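Local structure of conserved exported protein (Bacteroides fragilis, 3CLW) at residues Thr66-Asn71 and Asn123-Phe128; Phe135-Ala140 and Cys149-Asn154; Ile410-Thr415 and Ile429-Asp434. The protein is of unknown function but is probably a glycoside hydrolase that cleaves O-glycosyl bonds. All coordinates share one frame; numbering follows the deposited sequence.

Contact 1. Residues Thr66-Asn71 and Asn123-Phe128; sequences TNWRVN and NNFLFF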
ATOM      1  N   THR A  66       0.891  -8.094   5.711  1.00 30.43           N
ATOM      2  CA  THR A  66       2.101  -8.865   5.610  1.00 30.71           C
ATOM      3  C   THR A  66       3.313  -8.042   5.203  1.00 31.08           C
ATOM      4  O   THR A  66       4.380  -8.601   4.940  1.00 32.35           O
ATOM      5  CB  THR A  66       1.894 -10.083   4.659  1.00 30.41           C
ATOM      6  OG1 THR A  66       1.175  -9.660   3.510  1.00 29.92           O
ATOM      7  CG2 THR A  66       1.098 -11.176   5.360  1.00 27.98           C
ATOM      8  N   ASN A  67       3.136  -6.728   5.121  1.00 31.18           N
ATOM      9  CA  ASN A  67       4.225  -5.753   5.087  1.00 30.61           C
ATOM     10  C   ASN A  67       3.722  -4.573   5.920  1.00 30.78           C
ATOM     11  O   ASN A  67       2.499  -4.460   6.156  1.00 31.22           O
ATOM     12  CB  ASN A  67       4.551  -5.319   3.649  1.00 30.01           C
ATOM     13  CG  ASN A  67       5.635  -4.220   3.578  1.00 31.33           C
ATOM     14  OD1 ASN A  67       6.815  -4.454   3.854  1.00 34.55           O
ATOM     15  ND2 ASN A  67       5.233  -3.034   3.189  1.00 29.29           N
ATOM     16  N   TRP A  68       4.637  -3.731   6.397  1.00 30.07           N
ATOM     17  CA  TRP A  68       4.270  -2.495   7.140  1.00 30.30           C
ATOM     18  C   TRP A  68       5.195  -1.382   6.676  1.00 30.03           C
ATOM     19  O   TRP A  68       6.418  -1.576   6.643  1.00 29.41           O
ATOM     20  CB  TRP A  68       4.406  -2.697   8.655  1.00 28.90           C
ATOM     21  CG  TRP A  68       3.994  -1.515   9.566  1.00 29.07           C
ATOM     22  CD1 TRP A  68       4.783  -0.871  10.498  1.00 27.66           C
ATOM     23  CD2 TRP A  68       2.699  -0.915   9.661  1.00 28.48           C
ATOM     24  NE1 TRP A  68       4.062   0.086  11.166  1.00 29.47           N
ATOM     25  CE2 TRP A  68       2.772   0.083  10.675  1.00 30.61           C
ATOM     26  CE3 TRP A  68       1.480  -1.111   8.981  1.00 29.32           C
ATOM     27  CZ2 TRP A  68       1.671   0.907  11.005  1.00 28.38           C
ATOM     28  CZ3 TRP A  68       0.376  -0.298   9.318  1.00 29.17           C
ATOM     29  CH2 TRP A  68       0.487   0.701  10.324  1.00 27.97           C
ATOM     30  N   ARG A  69       4.619  -0.251   6.267  1.00 29.96           N
ATOM     31  CA  ARG A  69       5.449   0.836   5.758  1.00 31.16           C
ATOM     32  C   ARG A  69       5.741   1.862   6.875  1.00 31.55           C
ATOM     33  O   ARG A  69       4.818   2.468   7.432  1.00 31.66           O
ATOM     34  CB  ARG A  69       4.816   1.512   4.541  1.00 30.89           C
ATOM     35  CG  ARG A  69       4.596   0.603   3.316  1.00 33.86           C
ATOM     36  CD  ARG A  69       3.786   1.308   2.207  1.00 32.42           C
ATOM     37  NE  ARG A  69       4.400   2.578   1.802  1.00 33.90           N
ATOM     38  CZ  ARG A  69       5.221   2.737   0.757  1.00 33.19           C
ATOM     39  NH1 ARG A  69       5.536   1.720  -0.057  1.00 31.64           N
ATOM     40  NH2 ARG A  69       5.715   3.940   0.517  1.00 31.66           N
ATOM     41  N   VAL A  70       7.027   2.033   7.187  1.00 30.95           N
ATOM     42  CA  VAL A  70       7.487   2.938   8.232  1.00 30.34           C
ATOM     43  C   VAL A  70       8.056   4.256   7.643  1.00 31.18           C
ATOM     44  O   VAL A  70       8.990   4.240   6.826  1.00 30.68           O
ATOM     45  CB  VAL A  70       8.523   2.215   9.138  1.00 30.02           C
ATOM     46  CG1 VAL A  70       9.130   3.170  10.197  1.00 30.73           C
ATOM     47  CG2 VAL A  70       7.868   1.022   9.787  1.00 27.90           C
ATOM     48  N   ASN A  71       7.475   5.377   8.059  1.00 30.48           N
ATOM     49  CA  ASN A  71       7.931   6.704   7.657  1.00 31.01           C
ATOM     50  C   ASN A  71       9.146   7.132   8.477  1.00 31.41           C
ATOM     51  O   ASN A  71       9.026   7.549   9.638  1.00 31.07           O
ATOM     52  CB  ASN A  71       6.797   7.746   7.829  1.00 30.57           C
ATOM     53  CG  ASN A  71       7.162   9.132   7.255  1.00 32.02           C
ATOM     54  OD1 ASN A  71       6.646  10.143   7.701  1.00 34.74           O
ATOM     55  ND2 ASN A  71       8.055   9.174   6.293  1.00 32.12           N
ATOM     56  N   ASN A 123       7.070  -9.756  10.359  1.00 35.10           N
ATOM     57  CA  ASN A 123       8.384  -9.131  10.438  1.00 34.85           C
ATOM     58  C   ASN A 123       8.897  -8.854   9.011  1.00 34.33           C
ATOM     59  O   ASN A 123       9.806  -9.526   8.492  1.00 35.37           O
ATOM     60  CB  ASN A 123       9.338  -9.988  11.296  1.00 34.32           C
ATOM     61  CG  ASN A 123      10.590  -9.231  11.724  1.00 35.71           C
ATOM     62  OD1 ASN A 123      10.803  -8.079  11.323  1.00 36.76           O
ATOM     63  ND2 ASN A 123      11.438  -9.882  12.536  1.00 33.30           N
ATOM     64  N   ASN A 124       8.267  -7.874   8.371  1.00 33.10           N
ATOM     65  CA  ASN A 124       8.570  -7.507   7.015  1.00 32.21           C
ATOM     66  C   ASN A 124       8.284  -6.038   6.878  1.00 31.97           C
ATOM     67  O   ASN A 124       7.123  -5.628   6.824  1.00 33.32           O
ATOM     68  CB  ASN A 124       7.771  -8.360   5.999  1.00 31.83           C
ATOM     69  CG  ASN A 124       7.991  -7.916   4.551  1.00 32.68           C
ATOM     70  OD1 ASN A 124       9.048  -7.389   4.200  1.00 32.44           O
ATOM     71  ND2 ASN A 124       6.989  -8.139   3.701  1.00 35.36           N
ATOM     72  N   PHE A 125       9.343  -5.237   6.842  1.00 31.31           N
ATOM     73  CA  PHE A 125       9.192  -3.796   6.865  1.00 30.23           C
ATOM     74  C   PHE A 125       9.778  -3.081   5.632  1.00 30.32           C
ATOM     75  O   PHE A 125      10.785  -3.503   5.056  1.00 28.76           O
ATOM     76  CB  PHE A 125       9.794  -3.219   8.154  1.00 30.61           C
ATOM     77  CG  PHE A 125       9.174  -3.756   9.418  1.00 30.58           C
ATOM     78  CD1 PHE A 125       9.724  -4.883  10.061  1.00 29.08           C
ATOM     79  CD2 PHE A 125       8.052  -3.136   9.979  1.00 31.03           C
ATOM     80  CE1 PHE A 125       9.173  -5.385  11.235  1.00 27.58           C
ATOM     81  CE2 PHE A 125       7.469  -3.653  11.175  1.00 28.93           C
ATOM     82  CZ  PHE A 125       8.027  -4.784  11.791  1.00 28.49           C
ATOM     83  N   LEU A 126       9.113  -1.987   5.252  1.00 30.10           N
ATOM     84  CA  LEU A 126       9.613  -1.049   4.241  1.00 29.64           C
ATOM     85  C   LEU A 126       9.786   0.279   4.947  1.00 30.04           C
ATOM     86  O   LEU A 126       8.871   0.718   5.682  1.00 31.35           O
ATOM     87  CB  LEU A 126       8.654  -0.926   3.047  1.00 28.90           C
ATOM     88  CG  LEU A 126       9.004   0.023   1.875  1.00 30.27           C
ATOM     89  CD1 LEU A 126       8.335  -0.422   0.555  1.00 29.25           C
ATOM     90  CD2 LEU A 126       8.665   1.470   2.159  1.00 29.31           C
ATOM     91  N   PHE A 127      10.957   0.892   4.762  1.00 29.66           N
ATOM     92  CA  PHE A 127      11.268   2.245   5.260  1.00 30.49           C
ATOM     93  C   PHE A 127      11.125   3.255   4.131  1.00 30.77           C
ATOM     94  O   PHE A 127      11.736   3.080   3.058  1.00 30.72           O
ATOM     95  CB  PHE A 127      12.714   2.284   5.755  1.00 30.54           C
ATOM     96  CG  PHE A 127      12.897   1.759   7.146  1.00 30.76           C
ATOM     97  CD1 PHE A 127      14.081   1.990   7.826  1.00 28.44           C
ATOM     98  CD2 PHE A 127      11.862   1.049   7.794  1.00 29.90           C
ATOM     99  CE1 PHE A 127      14.232   1.516   9.128  1.00 30.85           C
ATOM    100  CE2 PHE A 127      12.007   0.595   9.111  1.00 29.23           C
ATOM    101  CZ  PHE A 127      13.188   0.833   9.777  1.00 29.21           C
ATOM    102  N   PHE A 128      10.334   4.297   4.353  1.00 30.09           N
ATOM    103  CA  PHE A 128      10.110   5.314   3.322  1.00 30.83           C
ATOM    104  C   PHE A 128      10.298   6.720   3.879  1.00 31.62           C
ATOM    105  O   PHE A 128      10.034   6.955   5.057  1.00 31.76           O
ATOM    106  CB  PHE A 128       8.751   5.161   2.576  1.00 30.46           C
ATOM    107  CG  PHE A 128       7.538   5.631   3.360  1.00 30.13           C
ATOM    108  CD1 PHE A 128       6.920   4.806   4.293  1.00 30.00           C
ATOM    109  CD2 PHE A 128       7.017   6.905   3.157  1.00 31.20           C
ATOM    110  CE1 PHE A 128       5.766   5.242   5.017  1.00 31.09           C
ATOM    111  CE2 PHE A 128       5.913   7.355   3.893  1.00 31.63           C
ATOM    112  CZ  PHE A 128       5.278   6.506   4.820  1.00 31.95           C
TER
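Trp68-Asn71 and Phe125-Phe128 run as neighbouring parallel strands, their axes 4.7 Å apart at closest and 29° off parallel. Leu126 N gives its hydrogen to Trp68 O, Leu126 O receives Val70 N at 2.7 Å, and Val70 O receives Phe128 N. Just before the strands, Asn124 adds a side-chain bond. Its ND2 meets Thr66 O at 2.9 Å, in the carbonyl plane and on a lone pair. Its OD1 is taken by Asn179, so both ends of the amide are held.

Phe128 carries much of the contact. Its CG sits between its own backbone N and carbonyl carbon (chi1 76°), and the ring comes over toward 66-71. Asn71 CA lies over a face, 3.9 Å from the centroid of the Phe128 ring, in a CH-pi contact. Asn71 ND2 and Arg69 NH2 lie over opposite faces of this ring. Asn71 ND2 also bonds Phe128 O at 3.2 Å, from above that carbonyl plane. The Arg69 guanidinium makes an off-centre cation-pi contact, its plane and the ring's 36° apart. Leu126 CD2 covers one guanidinium face, and Leu126 CD1 is 3.6 Å from Arg69 NH1. The charge is buried but answered by Glu231, with Gln355 bonding Arg69 NH1.

On the other side, Val70 lies alongside Phe127, with Val70 CB 3.8 Å from Phe127 CD2. Trp68 CB meets Phe125 CD2 at 3.9 Å. Helix 108-119 lies against this side, Phe113 on Trp68 and Met114 on Phe125 and Phe127. Strand, helix and parallel strand make a beta-alpha-beta unit of the TIM barrel, with Arg69 turned to the barrel interior.

Contact 2. Residues Phe135-Ala140 and Cys149-Asn154; sequences FMTRSA and CINLQN
Arg138 and Ile150 meet within the long excursion that leads from strand 125-128 to helix 157-173, a beta-alpha loop of the TIM barrel. The loop is folded back on itself, and neither segment pairs as a strand. Arg138 grips the opposite backbone with its guanidinium edge. Arg138 NE and NH2 both bond Ile150 O, side-on, NE at 3.0 Å. They come from the same face of that carbonyl's plane. Arg138 NH2 also reaches Cys149 O at 3.0 Å, from above its carbonyl plane. Both oxygens lie close to the guanidinium plane. The bend of the chain at chi3 (-60°) sets NE toward Ile150. Asp146 forms a salt bridge with Arg138 NH1, so all three nitrogens have partners.

Asn151 is the second grip. It centres an inverse gamma turn, with CG anti to its backbone N (chi1 -179°), which carries the amide across to Ser139. Asn151 OD1 accepts Ser139 N at 3.0 Å, in the amide plane and on a lone pair. Asn151 ND2 makes a weak bond to Ser139 OG, which also bonds Val143. The same ND2 lies 3.3 Å from Thr137 CB. Further along, Gln153 N gives a straight bond to Met136 O at 3.0 Å. A water donates to both Phe135 O and Gln153 OE1, and Lys156 bonds that OE1 too.

Leu152 CD1 packs on Met136 CB at 3.8 Å. Around this point, Met136 rests on Phe160 of helix 157-173, Leu152 lies against Phe157 of the same helix and Met210 of helix 204-221, and Asp206 of helix 204-221 takes Ile150 N.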
ATOM      1  N   PHE A 135      18.348  19.503   7.225  1.00 33.45           N
ATOM      2  CA  PHE A 135      19.657  20.115   7.111  1.00 34.45           C
ATOM      3  C   PHE A 135      20.452  19.715   5.858  1.00 34.18           C
ATOM      4  O   PHE A 135      21.532  20.258   5.622  1.00 35.35           O
ATOM      5  CB  PHE A 135      20.486  19.842   8.387  1.00 34.23           C
ATOM      6  CG  PHE A 135      20.439  18.402   8.859  1.00 36.82           C
ATOM      7  CD1 PHE A 135      19.506  18.000   9.820  1.00 34.89           C
ATOM      8  CD2 PHE A 135      21.332  17.446   8.341  1.00 35.26           C
ATOM      9  CE1 PHE A 135      19.461  16.697  10.259  1.00 33.88           C
ATOM     10  CE2 PHE A 135      21.284  16.137   8.778  1.00 33.57           C
ATOM     11  CZ  PHE A 135      20.343  15.766   9.731  1.00 34.76           C
ATOM     12  N   MET A 136      19.930  18.773   5.070  1.00 32.80           N
ATOM     13  CA  MET A 136      20.555  18.312   3.830  1.00 31.26           C
ATOM     14  C   MET A 136      19.865  18.971   2.650  1.00 32.83           C
ATOM     15  O   MET A 136      20.273  18.780   1.522  1.00 33.02           O
ATOM     16  CB  MET A 136      20.348  16.789   3.636  1.00 30.95           C
ATOM     17  CG  MET A 136      21.191  15.874   4.529  1.00 31.76           C
ATOM     18  SD  MET A 136      21.297  14.157   3.937  1.00 23.22           S
ATOM     19  CE  MET A 136      21.952  13.552   5.424  1.00 25.74           C
ATOM     20  N   THR A 137      18.761  19.663   2.898  1.00 33.61           N
ATOM     21  CA  THR A 137      17.907  20.107   1.792  1.00 34.55           C
ATOM     22  C   THR A 137      18.383  21.454   1.251  1.00 35.19           C
ATOM     23  O   THR A 137      19.233  22.095   1.869  1.00 35.22           O
ATOM     24  CB  THR A 137      16.454  20.223   2.238  1.00 34.65           C
ATOM     25  OG1 THR A 137      16.362  21.216   3.261  1.00 34.57           O
ATOM     26  CG2 THR A 137      15.938  18.876   2.770  1.00 33.09           C
ATOM     27  N   ARG A 138      17.885  21.836   0.069  1.00 36.10           N
ATOM     28  CA  ARG A 138      18.177  23.150  -0.510  1.00 36.19           C
ATOM     29  C   ARG A 138      17.458  24.287   0.257  1.00 36.47           C
ATOM     30  O   ARG A 138      18.011  25.370   0.411  1.00 36.33           O
ATOM     31  CB  ARG A 138      17.879  23.173  -2.024  1.00 36.07           C
ATOM     32  CG  ARG A 138      18.946  22.400  -2.857  1.00 36.72           C
ATOM     33  CD  ARG A 138      18.772  22.470  -4.366  1.00 35.69           C
ATOM     34  NE  ARG A 138      17.489  21.919  -4.831  1.00 37.46           N
ATOM     35  CZ  ARG A 138      16.429  22.657  -5.183  1.00 36.98           C
ATOM     36  NH1 ARG A 138      16.487  23.976  -5.138  1.00 35.28           N
ATOM     37  NH2 ARG A 138      15.307  22.080  -5.602  1.00 35.71           N
ATOM     38  N   SER A 139      16.256  24.010   0.778  1.00 35.74           N
ATOM     39  CA  SER A 139      15.440  25.024   1.419  1.00 35.23           C
ATOM     40  C   SER A 139      15.668  25.143   2.925  1.00 35.27           C
ATOM     41  O   SER A 139      15.053  25.986   3.589  1.00 36.17           O
ATOM     42  CB  SER A 139      13.966  24.807   1.087  1.00 35.02           C
ATOM     43  OG  SER A 139      13.503  23.570   1.584  1.00 34.79           O
ATOM     44  N   ALA A 140      16.574  24.322   3.448  1.00 35.08           N
ATOM     45  CA  ALA A 140      16.786  24.143   4.895  1.00 35.58           C
ATOM     46  C   ALA A 140      15.494  23.722   5.651  1.00 36.01           C
ATOM     47  O   ALA A 140      15.275  24.098   6.814  1.00 36.13           O
ATOM     48  CB  ALA A 140      17.413  25.383   5.521  1.00 34.97           C
ATOM     49  N   CYS A 149      14.119  20.658  -9.121  1.00 39.73           N
ATOM     50  CA  CYS A 149      14.629  19.315  -8.962  1.00 38.80           C
ATOM     51  C   CYS A 149      14.455  19.006  -7.474  1.00 38.51           C
ATOM     52  O   CYS A 149      13.843  19.774  -6.734  1.00 38.10           O
ATOM     53  CB  CYS A 149      16.112  19.261  -9.328  1.00 38.71           C
ATOM     54  SG  CYS A 149      17.153  20.360  -8.335  1.00 39.41           S
ATOM     55  N   ILE A 150      15.023  17.884  -7.050  1.00 38.34           N
ATOM     56  CA  ILE A 150      14.901  17.365  -5.695  1.00 36.83           C
ATOM     57  C   ILE A 150      15.352  18.415  -4.700  1.00 37.30           C
ATOM     58  O   ILE A 150      16.350  19.101  -4.934  1.00 36.61           O
ATOM     59  CB  ILE A 150      15.721  16.062  -5.553  1.00 37.02           C
ATOM     60  CG1 ILE A 150      15.383  15.319  -4.243  1.00 36.43           C
ATOM     61  CG2 ILE A 150      17.250  16.336  -5.789  1.00 36.46           C
ATOM     62  CD1 ILE A 150      15.893  13.877  -4.175  1.00 35.46           C
ATOM     63  N   ASN A 151      14.589  18.573  -3.613  1.00 36.45           N
ATOM     64  CA  ASN A 151      15.006  19.449  -2.522  1.00 36.98           C
ATOM     65  C   ASN A 151      16.088  18.752  -1.660  1.00 36.79           C
ATOM     66  O   ASN A 151      15.847  18.382  -0.497  1.00 37.41           O
ATOM     67  CB  ASN A 151      13.796  19.896  -1.682  1.00 36.67           C
ATOM     68  CG  ASN A 151      14.174  20.840  -0.547  1.00 37.95           C
ATOM     69  OD1 ASN A 151      15.003  21.748  -0.719  1.00 40.71           O
ATOM     70  ND2 ASN A 151      13.559  20.638   0.630  1.00 39.91           N
ATOM     71  N   LEU A 152      17.244  18.542  -2.275  1.00 36.38           N
ATOM     72  CA  LEU A 152      18.397  17.880  -1.662  1.00 36.67           C
ATOM     73  C   LEU A 152      19.652  18.455  -2.296  1.00 37.67           C
ATOM     74  O   LEU A 152      19.718  18.648  -3.496  1.00 38.06           O
ATOM     75  CB  LEU A 152      18.347  16.351  -1.852  1.00 36.48           C
ATOM     76  CG  LEU A 152      19.540  15.524  -1.374  1.00 35.14           C
ATOM     77  CD1 LEU A 152      19.656  15.509   0.145  1.00 34.35           C
ATOM     78  CD2 LEU A 152      19.444  14.118  -1.884  1.00 35.88           C
ATOM     79  N   GLN A 153      20.640  18.767  -1.477  1.00 38.88           N
ATOM     80  CA  GLN A 153      21.836  19.367  -2.004  1.00 39.76           C
ATOM     81  C   GLN A 153      22.606  18.386  -2.890  1.00 40.88           C
ATOM     82  O   GLN A 153      22.533  17.156  -2.701  1.00 41.04           O
ATOM     83  CB  GLN A 153      22.662  19.943  -0.863  1.00 39.61           C
ATOM     84  CG  GLN A 153      21.979  21.136  -0.274  1.00 39.27           C
ATOM     85  CD  GLN A 153      22.742  21.738   0.867  1.00 42.01           C
ATOM     86  OE1 GLN A 153      23.355  21.029   1.666  1.00 41.57           O
ATOM     87  NE2 GLN A 153      22.724  23.065   0.947  1.00 41.80           N
ATOM     88  N   ASN A 154      23.311  18.941  -3.876  1.00 41.90           N
ATOM     89  CA  ASN A 154      23.938  18.170  -4.958  1.00 42.97           C
ATOM     90  C   ASN A 154      24.966  17.159  -4.519  1.00 41.94           C
ATOM     91  O   ASN A 154      25.224  16.197  -5.230  1.00 42.93           O
ATOM     92  CB  ASN A 154      24.629  19.125  -5.950  1.00 44.59           C
ATOM     93  CG  ASN A 154      23.840  19.321  -7.189  1.00 50.28           C
ATOM     94  OD1 ASN A 154      23.065  18.433  -7.591  1.00 56.08           O
ATOM     95  ND2 ASN A 154      24.022  20.484  -7.838  1.00 55.63           N
TER
HETATM   96  O   HOH W   1      24.035  20.688   4.610  1.00 47.09           O

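Contact 3. Residues Ile410-Thr415 and Ile429-Asp434; sequences IAIKPT and ISSYTD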
ATOM      1  N   ILE A 410      -3.489 -17.509 -10.049  1.00 40.34           N
ATOM      2  CA  ILE A 410      -3.703 -18.555 -11.054  1.00 40.52           C
ATOM      3  C   ILE A 410      -4.955 -18.182 -11.817  1.00 40.95           C
ATOM      4  O   ILE A 410      -5.676 -17.260 -11.412  1.00 41.08           O
ATOM      5  CB  ILE A 410      -3.806 -19.960 -10.422  1.00 40.57           C
ATOM      6  CG1 ILE A 410      -4.947 -20.023  -9.377  1.00 41.54           C
ATOM      7  CG2 ILE A 410      -2.489 -20.337  -9.787  1.00 40.19           C
ATOM      8  CD1 ILE A 410      -5.045 -21.337  -8.652  1.00 40.51           C
ATOM      9  N   ALA A 411      -5.191 -18.858 -12.939  1.00 41.84           N
ATOM     10  CA  ALA A 411      -6.333 -18.550 -13.801  1.00 42.90           C
ATOM     11  C   ALA A 411      -7.674 -18.990 -13.194  1.00 43.21           C
ATOM     12  O   ALA A 411      -7.783 -20.063 -12.587  1.00 43.47           O
ATOM     13  CB  ALA A 411      -6.142 -19.208 -15.187  1.00 43.00           C
ATOM     14  N   ILE A 412      -8.689 -18.160 -13.379  1.00 43.98           N
ATOM     15  CA  ILE A 412     -10.073 -18.535 -13.080  1.00 45.03           C
ATOM     16  C   ILE A 412     -10.935 -17.870 -14.163  1.00 46.21           C
ATOM     17  O   ILE A 412     -11.123 -16.670 -14.170  1.00 45.83           O
ATOM     18  CB  ILE A 412     -10.518 -18.175 -11.609  1.00 45.14           C
ATOM     19  CG1 ILE A 412     -12.022 -18.452 -11.393  1.00 45.68           C
ATOM     20  CG2 ILE A 412     -10.204 -16.709 -11.266  1.00 45.86           C
ATOM     21  CD1 ILE A 412     -12.491 -18.498  -9.932  1.00 43.82           C
ATOM     22  N   LYS A 413     -11.431 -18.665 -15.100  1.00 47.71           N
ATOM     23  CA  LYS A 413     -12.150 -18.119 -16.245  1.00 48.57           C
ATOM     24  C   LYS A 413     -13.621 -18.534 -16.215  1.00 49.49           C
ATOM     25  O   LYS A 413     -13.949 -19.672 -15.892  1.00 49.60           O
ATOM     26  CB  LYS A 413     -11.486 -18.557 -17.553  1.00 48.38           C
ATOM     27  N   PRO A 414     -14.515 -17.608 -16.552  1.00 50.55           N
ATOM     28  CA  PRO A 414     -15.889 -18.069 -16.666  1.00 52.23           C
ATOM     29  C   PRO A 414     -16.118 -18.854 -17.981  1.00 54.21           C
ATOM     30  O   PRO A 414     -15.273 -18.849 -18.881  1.00 54.50           O
ATOM     31  CB  PRO A 414     -16.702 -16.771 -16.611  1.00 51.55           C
ATOM     32  CG  PRO A 414     -15.746 -15.682 -17.075  1.00 50.58           C
ATOM     33  CD  PRO A 414     -14.348 -16.176 -16.883  1.00 50.41           C
ATOM     34  N   THR A 415     -17.235 -19.560 -18.070  1.00 56.58           N
ATOM     35  CA  THR A 415     -17.578 -20.270 -19.297  1.00 58.34           C
ATOM     36  C   THR A 415     -18.034 -19.263 -20.346  1.00 59.18           C
ATOM     37  O   THR A 415     -17.817 -19.470 -21.537  1.00 60.38           O
ATOM     38  CB  THR A 415     -18.664 -21.330 -19.072  1.00 58.31           C
ATOM     39  OG1 THR A 415     -19.729 -20.769 -18.295  1.00 60.53           O
ATOM     40  CG2 THR A 415     -18.098 -22.513 -18.330  1.00 58.98           C
ATOM     41  N   ILE A 429     -13.654 -11.620  -9.980  1.00 41.62           N
ATOM     42  CA  ILE A 429     -13.230 -12.778  -9.259  1.00 42.01           C
ATOM     43  C   ILE A 429     -11.845 -13.193  -9.727  1.00 41.20           C
ATOM     44  O   ILE A 429     -11.527 -13.088 -10.909  1.00 40.72           O
ATOM     45  CB  ILE A 429     -14.312 -13.893  -9.330  1.00 42.39           C
ATOM     46  CG1 ILE A 429     -13.835 -15.193  -8.681  1.00 42.78           C
ATOM     47  CG2 ILE A 429     -14.692 -14.135 -10.738  1.00 44.68           C
ATOM     48  CD1 ILE A 429     -14.958 -16.175  -8.427  1.00 42.79           C
ATOM     49  N   SER A 430     -11.024 -13.626  -8.762  1.00 40.34           N
ATOM     50  CA  SER A 430      -9.609 -13.957  -8.977  1.00 39.27           C
ATOM     51  C   SER A 430      -9.247 -15.064  -8.010  1.00 38.40           C
ATOM     52  O   SER A 430      -9.915 -15.227  -6.995  1.00 37.83           O
ATOM     53  CB  SER A 430      -8.708 -12.717  -8.748  1.00 39.29           C
ATOM     54  OG  SER A 430      -8.900 -12.145  -7.444  1.00 40.60           O
ATOM     55  N   SER A 431      -8.205 -15.832  -8.329  1.00 37.95           N
ATOM     56  CA  SER A 431      -7.772 -16.945  -7.482  1.00 38.22           C
ATOM     57  C   SER A 431      -6.270 -16.984  -7.267  1.00 38.08           C
ATOM     58  O   SER A 431      -5.518 -16.443  -8.073  1.00 39.39           O
ATOM     59  CB  SER A 431      -8.262 -18.284  -8.048  1.00 37.71           C
ATOM     60  OG  SER A 431      -9.669 -18.296  -8.157  1.00 37.22           O
ATOM     61  N   TYR A 432      -5.837 -17.628  -6.184  1.00 37.39           N
ATOM     62  CA  TYR A 432      -4.433 -17.583  -5.743  1.00 37.75           C
ATOM     63  C   TYR A 432      -4.204 -18.873  -5.059  1.00 37.54           C
ATOM     64  O   TYR A 432      -5.132 -19.405  -4.502  1.00 37.81           O
ATOM     65  CB  TYR A 432      -4.167 -16.419  -4.736  1.00 37.09           C
ATOM     66  CG  TYR A 432      -4.672 -15.123  -5.269  1.00 36.08           C
ATOM     67  CD1 TYR A 432      -3.818 -14.237  -5.902  1.00 35.46           C
ATOM     68  CD2 TYR A 432      -6.017 -14.804  -5.196  1.00 35.19           C
ATOM     69  CE1 TYR A 432      -4.290 -13.091  -6.458  1.00 35.55           C
ATOM     70  CE2 TYR A 432      -6.508 -13.639  -5.736  1.00 36.73           C
ATOM     71  CZ  TYR A 432      -5.638 -12.791  -6.372  1.00 37.09           C
ATOM     72  OH  TYR A 432      -6.103 -11.626  -6.906  1.00 38.17           O
ATOM     73  N   THR A 433      -2.977 -19.373  -5.079  1.00 38.46           N
ATOM     74  CA  THR A 433      -2.676 -20.636  -4.394  1.00 39.60           C
ATOM     75  C   THR A 433      -1.240 -20.745  -3.879  1.00 40.95           C
ATOM     76  O   THR A 433      -0.323 -20.152  -4.431  1.00 41.31           O
ATOM     77  CB  THR A 433      -2.991 -21.890  -5.269  1.00 39.44           C
ATOM     78  OG1 THR A 433      -2.842 -23.078  -4.476  1.00 40.22           O
ATOM     79  CG2 THR A 433      -2.069 -21.993  -6.469  1.00 38.26           C
ATOM     80  N   ASP A 434      -1.060 -21.521  -2.825  1.00 41.90           N
ATOM     81  CA  ASP A 434       0.268 -21.942  -2.410  1.00 43.83           C
ATOM     82  C   ASP A 434       0.487 -23.449  -2.645  1.00 44.77           C
ATOM     83  O   ASP A 434       1.427 -24.036  -2.110  1.00 45.42           O
ATOM     84  CB  ASP A 434       0.491 -21.610  -0.924  1.00 43.80           C
ATOM     85  CG  ASP A 434      -0.485 -22.355   0.012  1.00 43.85           C
ATOM     86  OD1 ASP A 434      -1.487 -22.951  -0.453  1.00 41.28           O
ATOM     87  OD2 ASP A 434      -0.242 -22.324   1.238  1.00 45.77           O
TER
HETATM   88  O   HOH W   2      -6.966 -14.905 -10.999  1.00 35.06           O
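Ile412 points at 429-434 and crosses Ile429 at about a right angle. Its CG1 is anti to the backbone N (chi1 174°), and the chain runs on extended to CD1. This methyl reaches Ile429 CD1 at 3.7 Å. The same Ile412 CD1 lies 3.3 Å from Ser431 OG, so it meets an oxygen as well as a methyl. That hydroxyl has its own polar partner in Thr440 OG1. The second branch, Ile412 CG2, rests on the backbone at Ser430 CA, 3.6 Å away.

Ile410 is set differently. Its CG1 sits between its own backbone N and carbonyl carbon (chi1 58°), while CG2 lies beside the N. The side chain crosses Thr433 at about a right angle. Both Ile410 CG2 and Ile410 CD1 come to 3.7 Å from Thr433 CG2, so one methyl of the threonine touches two of the isoleucine. Thr433 OG1 is bonded to Glu437 and Gly435 in the turn that follows.

The two strands are antiparallel, with 149° between their directions. They belong to the beta-rich part that accompanies the barrel, consistent with the side beta domain of family 30 enzymes. Strand 408-414 stands between strand 6-25 and strand 427-433, which in turn pairs with 438-444.

Direct backbone bonding here is sparse. Ile410 N bonds Ser431 O at 3.0 Å, from above that carbonyl plane. A water fills in next to it, donating to Ile410 O at 2.7 Å and accepting from Ser431 N.

Ser430 and Tyr432 point away from 410-415. Ser430 OG and Tyr432 OH are hydrogen-bonded to each other at 2.9 Å. Ser430 touches His343 and Thr347 of helix 328-347, and Tyr432 touches Leu346 of that helix.

How the contacts relate
The contacts follow one another along the chain: contact 1 closes before contact 2 opens, and contact 3 comes last. Contact 1 is the innermost, its centre about 10 Å from the centre of the chain. Strand 125-128 links it to contact 2, which lies in the loop leaving that strand. Their centres are about 25 Å apart. Contact 3 is about 29 Å from contact 1 between centres and about 48 Å from contact 2, on the opposite side of the chain's centre. Strand 6-25 borders both contacts 1 and 3. The three therefore sample the barrel core, a long loop on it, and the accompanying beta region.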